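Local coordinates for proline dehydrogenase (Bradyrhizobium japonicum USDA 110, PDB 3HAZ), which catalyses both steps of proline oxidation to glutamate, joining an FAD-dependent proline dehydrogenase and an NAD-dependent 1-pyrroline-5-carboxylate dehydrogenase in one chain, at the interface of chains A and B. Coordinates in Å, arbitrary orientation; residue numbers count along the deposited sequence, not the author numbering. Chains: chain A/B, Proline dehydrogenase.

The interface of chains A and B. Residues chain A 639-641, 986, 988; chain B 353, 942-944.
The amine tip (NZ) of B:Lys353 and the carboxamide of A:Asn986 meet at a two-fold symmetric interface between two copies of one protein, which probably serves self-association. Among the hydrogen bonds, B:Lys353 NZ lies 2.9 Å from the carbonyl O of A:Gly640, standing 60° above the carbonyl plane. A second bond joins NZ to A:Asn986 OD1 at 3.0 Å. In B:Lys353, CG is anti to the backbone N (chi1 -178°) and the chain beyond it is extended, running along A:Thr639 O to deliver this tip. A:Asn986 is gripped at both ends: OD1 also accepts the backbone N-H of A:Ala988 (N to OD1 3.0 Å), and ND2 donates to the carbonyl O of B:Asn943 at 3.0 Å, which fixes the rotation of the amide and tells its O from its N. The backbone N of A:Asn986 donates to B:Val942 O at 3.0 Å.

A salt bridge joins B:Arg944 NH2 to A:Glu641 OE2 at 2.9 Å, on the syn side but tilted from the carboxylate plane, the guanidinium and carboxylate planes 30° apart. B:Lys353 NZ stands 4.7 Å from the same OE2, too far for a direct bond, and water 1 bridges them; both basic groups may stabilise the carboxylate's charge. Water 2 bridges A:Asn986 O and B:Asn943 ND2.

Apolar packing is slight: the methyl CG2 of A:Thr639 rests 3.7 Å from B:Lys353 CA.

In the fold, the start of strand 641-649 and the end of strand 978-986 of chain A reach helix 348-357 of chain B's proline dehydrogenase region and the end of strand 939-942 in its aldehyde dehydrogenase region; each contact has a twin with the chains exchanged.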
# COMPACT_ATOMS: atom_id res chain seq x y z
N THR A 639 0.39 -20.73 21.53
CA THR A 639 1.46 -21.34 20.76
C THR A 639 1.45 -22.86 21.02
O THR A 639 0.93 -23.31 22.04
CB THR A 639 2.82 -20.75 21.17
OG1 THR A 639 3.85 -21.24 20.29
CG2 THR A 639 3.16 -21.13 22.61
N GLY A 640 2.03 -23.63 20.10
CA GLY A 640 2.11 -25.07 20.27
C GLY A 640 0.78 -25.79 20.09
O GLY A 640 0.62 -26.95 20.49
N GLU A 641 -0.19 -25.11 19.48
CA GLU A 641 -1.49 -25.70 19.23
C GLU A 641 -2.14 -25.11 17.99
O GLU A 641 -2.09 -23.90 17.78
CB GLU A 641 -2.41 -25.51 20.44
CG GLU A 641 -3.76 -26.19 20.33
CD GLU A 641 -4.67 -25.89 21.52
OE1 GLU A 641 -5.40 -24.87 21.48
OE2 GLU A 641 -4.64 -26.68 22.49
N ASN A 986 -2.52 -30.56 19.37
CA ASN A 986 -1.36 -30.17 20.16
C ASN A 986 -0.10 -30.35 19.31
O ASN A 986 0.34 -31.47 19.07
CB ASN A 986 -1.28 -31.01 21.44
CG ASN A 986 0.00 -30.80 22.22
OD1 ASN A 986 0.82 -29.94 21.88
ND2 ASN A 986 0.19 -31.59 23.26
N ALA A 988 2.96 -29.07 19.91
CA ALA A 988 4.20 -28.83 20.66
C ALA A 988 5.38 -29.75 20.33
O ALA A 988 6.53 -29.30 20.34
CB ALA A 988 3.94 -28.83 22.15
N LYS B 353 3.65 -21.68 26.30
CA LYS B 353 2.32 -22.19 26.05
C LYS B 353 1.49 -22.16 27.33
O LYS B 353 0.34 -21.73 27.34
CB LYS B 353 2.39 -23.61 25.47
CG LYS B 353 1.03 -24.22 25.13
CD LYS B 353 1.19 -25.54 24.38
CE LYS B 353 -0.16 -26.14 24.00
NZ LYS B 353 -0.01 -27.41 23.23
N VAL B 942 -6.45 -33.68 19.29
CA VAL B 942 -5.35 -34.57 18.93
C VAL B 942 -4.14 -34.40 19.86
O VAL B 942 -3.59 -33.31 19.99
CB VAL B 942 -4.91 -34.34 17.47
CG1 VAL B 942 -3.91 -35.42 17.04
CG2 VAL B 942 -6.13 -34.34 16.55
N ASN B 943 -3.75 -35.50 20.50
CA ASN B 943 -2.59 -35.52 21.38
C ASN B 943 -2.69 -34.55 22.55
O ASN B 943 -1.69 -33.96 22.98
CB ASN B 943 -1.29 -35.31 20.57
CG ASN B 943 -1.00 -36.48 19.64
OD1 ASN B 943 -1.42 -37.60 19.89
ND2 ASN B 943 -0.27 -36.21 18.56
N ARG B 944 -3.91 -34.38 23.07
CA ARG B 944 -4.16 -33.59 24.27
C ARG B 944 -5.48 -34.03 24.89
O ARG B 944 -6.18 -34.88 24.34
CB ARG B 944 -4.20 -32.09 23.95
CG ARG B 944 -5.22 -31.69 22.88
CD ARG B 944 -5.67 -30.24 23.07
NE ARG B 944 -6.68 -30.13 24.12
CZ ARG B 944 -7.23 -29.00 24.54
NH1 ARG B 944 -8.14 -29.02 25.50
NH2 ARG B 944 -6.86 -27.84 24.00
O HOH W 1 -2.57 -28.58 23.00
O HOH W 2 0.29 -33.63 17.22